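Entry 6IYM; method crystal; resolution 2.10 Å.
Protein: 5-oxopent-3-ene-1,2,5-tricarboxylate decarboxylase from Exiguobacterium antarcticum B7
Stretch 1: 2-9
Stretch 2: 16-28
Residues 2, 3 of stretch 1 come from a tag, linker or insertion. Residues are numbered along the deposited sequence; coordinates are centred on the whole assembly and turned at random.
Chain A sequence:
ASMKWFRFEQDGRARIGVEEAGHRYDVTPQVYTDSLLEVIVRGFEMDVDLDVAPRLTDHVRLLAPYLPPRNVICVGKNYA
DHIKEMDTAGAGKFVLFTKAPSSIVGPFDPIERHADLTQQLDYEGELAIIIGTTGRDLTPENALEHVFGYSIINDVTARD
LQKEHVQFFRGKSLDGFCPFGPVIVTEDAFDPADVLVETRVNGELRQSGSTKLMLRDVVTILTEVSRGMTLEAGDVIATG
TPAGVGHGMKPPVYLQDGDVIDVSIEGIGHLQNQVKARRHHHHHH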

# COMPACT_ATOMS: atom_id res chain seq x y z
N SER A 2 4.68 -32.04 -3.08
CA SER A 2 4.49 -30.62 -3.50
C SER A 2 3.06 -30.16 -3.17
O SER A 2 2.18 -30.27 -4.06
N MET A 3 2.85 -29.69 -1.93
CA MET A 3 1.58 -29.06 -1.47
C MET A 3 1.46 -27.67 -2.12
O MET A 3 2.38 -26.84 -1.95
N LYS A 4 0.40 -27.44 -2.90
CA LYS A 4 0.03 -26.10 -3.43
C LYS A 4 -1.27 -25.70 -2.76
O LYS A 4 -2.09 -26.59 -2.51
N TRP A 5 -1.41 -24.42 -2.40
CA TRP A 5 -2.61 -23.89 -1.71
C TRP A 5 -3.36 -23.00 -2.68
O TRP A 5 -2.70 -22.21 -3.38
N PHE A 6 -4.69 -23.07 -2.68
CA PHE A 6 -5.54 -22.12 -3.42
C PHE A 6 -6.86 -21.94 -2.68
O PHE A 6 -7.15 -22.68 -1.70
N ARG A 7 -7.55 -20.88 -3.09
CA ARG A 7 -8.96 -20.61 -2.80
C ARG A 7 -9.72 -20.94 -4.09
O ARG A 7 -9.15 -20.65 -5.17
N PHE A 8 -10.89 -21.57 -4.00
CA PHE A 8 -11.80 -21.81 -5.15
C PHE A 8 -13.23 -21.46 -4.76
O PHE A 8 -13.52 -21.42 -3.54
N GLU A 9 -14.10 -21.24 -5.75
CA GLU A 9 -15.50 -20.79 -5.58
C GLU A 9 -16.44 -22.00 -5.53
O GLU A 9 -16.30 -22.90 -6.39
N ILE A 16 -11.24 -23.42 0.48
CA ILE A 16 -9.76 -23.59 0.40
C ILE A 16 -9.49 -25.00 -0.11
O ILE A 16 -10.17 -25.96 0.33
N GLY A 17 -8.49 -25.11 -0.98
CA GLY A 17 -8.09 -26.38 -1.61
C GLY A 17 -6.59 -26.45 -1.65
O GLY A 17 -5.95 -25.37 -1.55
N VAL A 18 -6.06 -27.68 -1.73
CA VAL A 18 -4.61 -27.97 -1.91
C VAL A 18 -4.45 -28.90 -3.11
O VAL A 18 -5.48 -29.35 -3.67
N GLU A 19 -3.20 -29.17 -3.48
CA GLU A 19 -2.86 -29.99 -4.67
C GLU A 19 -1.54 -30.71 -4.38
O GLU A 19 -0.50 -30.03 -4.24
N GLU A 20 -1.63 -32.04 -4.22
CA GLU A 20 -0.48 -32.97 -4.11
C GLU A 20 -0.57 -33.97 -5.27
O GLU A 20 -1.65 -34.59 -5.44
N ALA A 21 0.51 -34.07 -6.05
CA ALA A 21 0.64 -34.98 -7.21
C ALA A 21 -0.69 -35.05 -7.99
O ALA A 21 -1.30 -36.14 -8.03
N GLY A 22 -1.14 -33.92 -8.55
CA GLY A 22 -2.02 -33.88 -9.74
C GLY A 22 -3.51 -33.77 -9.45
O GLY A 22 -4.25 -33.52 -10.42
N HIS A 23 -3.98 -33.98 -8.21
CA HIS A 23 -5.42 -33.88 -7.84
C HIS A 23 -5.63 -32.82 -6.77
O HIS A 23 -4.70 -32.57 -5.98
N ARG A 24 -6.85 -32.30 -6.71
CA ARG A 24 -7.22 -31.11 -5.91
C ARG A 24 -8.25 -31.51 -4.84
O ARG A 24 -9.45 -31.64 -5.17
N TYR A 25 -7.77 -31.66 -3.60
CA TYR A 25 -8.58 -32.01 -2.41
C TYR A 25 -9.07 -30.70 -1.80
O TYR A 25 -8.29 -29.72 -1.77
N ASP A 26 -10.34 -30.67 -1.38
CA ASP A 26 -10.92 -29.58 -0.55
C ASP A 26 -10.53 -29.83 0.92
O ASP A 26 -11.00 -30.83 1.49
N VAL A 27 -9.71 -28.96 1.51
CA VAL A 27 -9.10 -29.16 2.86
C VAL A 27 -9.77 -28.26 3.89
O VAL A 27 -9.31 -28.25 5.05
N THR A 28 -10.80 -27.51 3.51
CA THR A 28 -11.38 -26.46 4.39
C THR A 28 -11.63 -27.03 5.78
O THR A 28 -11.21 -26.42 6.76

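What lets F6 cover more surface than any other residue here? Its chi1 is p (53°), which swings the ring back over the neighbouring strand, where G17 has no side chain. The CA of G17 lies 3.9 Å from the centroid of the F6 ring, a CH-pi contact over the face; a CB on G17 would clash with F6 CE2. The antiparallel pair is held by F6 N to G17 O and G17 N to F6 O, both 2.9 Å.

How does E19, next in covered area, use its carboxylate? With chi1 and chi2 both t, it shares the F6 side of the sheet and forms a salt bridge within its own stretch, R24 NH2 to E19 OE1 at 2.5 Å. R24, chi1 m, also lies beside F6, its CD 3.7 Å from F6 CZ, with an off-centre cation-pi contact. K4 NZ stays 4.1 Å from E19 OE2, beyond a salt bridge.

What packs on the other face? W5, chi1 m, sets its six-membered ring against V18, whose CG1 sits 3.8 Å from that ring's centroid. I16 CG2 meets the ring edge, 3.9 Å from W5 CE3, and V27 CG2 approaches W5 CZ3 at 3.8 Å. Tag residue M3 extends this apolar patch, its SD 3.6 Å from V18 CG2.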

# COMPACT_ATOMS: atom_id res chain seq x y z
CB SER A 2 4.81 -30.44 -4.98
OG SER A 2 4.45 -29.14 -5.44
CB MET A 3 1.55 -28.94 0.06
CG MET A 3 0.17 -28.61 0.62
SD MET A 3 -0.91 -30.07 0.78
CE MET A 3 -0.91 -30.31 2.56
CB LYS A 4 -0.11 -26.13 -4.96
CG LYS A 4 1.06 -26.77 -5.69
CD LYS A 4 1.02 -26.58 -7.20
CE LYS A 4 1.97 -27.51 -7.92
NZ LYS A 4 2.16 -27.11 -9.33
CB TRP A 5 -2.24 -23.10 -0.46
CG TRP A 5 -1.69 -23.91 0.66
CD1 TRP A 5 -0.39 -24.22 0.92
CD2 TRP A 5 -2.46 -24.47 1.72
NE1 TRP A 5 -0.30 -24.97 2.05
CE2 TRP A 5 -1.55 -25.13 2.58
CE3 TRP A 5 -3.82 -24.47 2.03
CZ2 TRP A 5 -1.98 -25.80 3.72
CZ3 TRP A 5 -4.24 -25.14 3.16
CH2 TRP A 5 -3.33 -25.79 4.00
CB PHE A 6 -5.76 -22.59 -4.86
CG PHE A 6 -6.27 -24.00 -5.00
CD1 PHE A 6 -5.38 -25.06 -5.05
CD2 PHE A 6 -7.63 -24.25 -5.09
CE1 PHE A 6 -5.85 -26.36 -5.20
CE2 PHE A 6 -8.10 -25.55 -5.23
CZ PHE A 6 -7.20 -26.60 -5.29
CB ARG A 7 -9.08 -19.16 -2.34
CG ARG A 7 -10.02 -18.93 -1.17
CD ARG A 7 -9.81 -17.58 -0.54
NE ARG A 7 -9.54 -16.55 -1.53
CZ ARG A 7 -10.30 -15.50 -1.78
NH1 ARG A 7 -11.40 -15.29 -1.09
NH2 ARG A 7 -9.95 -14.64 -2.72
CB PHE A 8 -11.70 -23.26 -5.62
CG PHE A 8 -12.22 -24.31 -4.67
CD1 PHE A 8 -13.55 -24.72 -4.72
CD2 PHE A 8 -11.38 -24.92 -3.75
CE1 PHE A 8 -14.01 -25.71 -3.87
CE2 PHE A 8 -11.84 -25.91 -2.90
CZ PHE A 8 -13.16 -26.31 -2.97
CB GLU A 9 -15.90 -19.86 -6.72
CG GLU A 9 -17.38 -19.56 -6.79
CD GLU A 9 -17.75 -18.75 -8.02
OE1 GLU A 9 -16.87 -18.02 -8.51
OE2 GLU A 9 -18.90 -18.89 -8.50
CB ILE A 16 -9.07 -23.33 1.75
CG1 ILE A 16 -9.13 -21.85 2.15
CG2 ILE A 16 -7.63 -23.82 1.74
CD1 ILE A 16 -8.78 -21.62 3.60
CB VAL A 18 -3.97 -28.56 -0.64
CG1 VAL A 18 -4.36 -27.78 0.59
CG2 VAL A 18 -4.28 -30.04 -0.48
CB GLU A 19 -2.80 -29.12 -5.93
CG GLU A 19 -2.75 -29.92 -7.21
CD GLU A 19 -2.25 -29.13 -8.40
OE1 GLU A 19 -2.93 -28.14 -8.78
OE2 GLU A 19 -1.17 -29.48 -8.93
CB GLU A 20 -0.49 -33.68 -2.75
CG GLU A 20 0.21 -32.89 -1.66
CD GLU A 20 1.15 -33.72 -0.78
OE1 GLU A 20 0.67 -34.69 -0.16
OE2 GLU A 20 2.35 -33.39 -0.73
CB ALA A 21 1.07 -36.34 -6.72
CB HIS A 23 -5.99 -35.21 -7.34
CG HIS A 23 -5.49 -36.41 -8.06
ND1 HIS A 23 -4.61 -37.31 -7.48
CD2 HIS A 23 -5.71 -36.85 -9.32
CE1 HIS A 23 -4.32 -38.26 -8.34
NE2 HIS A 23 -4.98 -38.00 -9.48
CB ARG A 24 -7.72 -30.03 -6.87
CG ARG A 24 -6.66 -29.65 -7.89
CD ARG A 24 -6.88 -28.30 -8.53
NE ARG A 24 -5.59 -27.67 -8.78
CZ ARG A 24 -5.38 -26.66 -9.62
NH1 ARG A 24 -6.39 -26.15 -10.31
NH2 ARG A 24 -4.15 -26.18 -9.76
CB TYR A 25 -7.76 -32.88 -1.44
CG TYR A 25 -6.83 -33.84 -2.14
CD1 TYR A 25 -7.32 -34.93 -2.83
CD2 TYR A 25 -5.46 -33.62 -2.17
CE1 TYR A 25 -6.48 -35.80 -3.51
CE2 TYR A 25 -4.60 -34.47 -2.84
CZ TYR A 25 -5.11 -35.57 -3.52
OH TYR A 25 -4.27 -36.41 -4.19
CB ASP A 26 -12.43 -29.49 -0.77
CG ASP A 26 -13.14 -28.53 0.17
OD1 ASP A 26 -12.47 -28.04 1.10
OD2 ASP A 26 -14.35 -28.29 -0.05
CB VAL A 27 -7.58 -28.89 2.86
CG1 VAL A 27 -6.85 -29.78 1.88
CG2 VAL A 27 -7.27 -27.42 2.60
CB THR A 28 -12.61 -25.83 3.71
OG1 THR A 28 -12.23 -25.61 2.35
CG2 THR A 28 -13.08 -24.55 4.36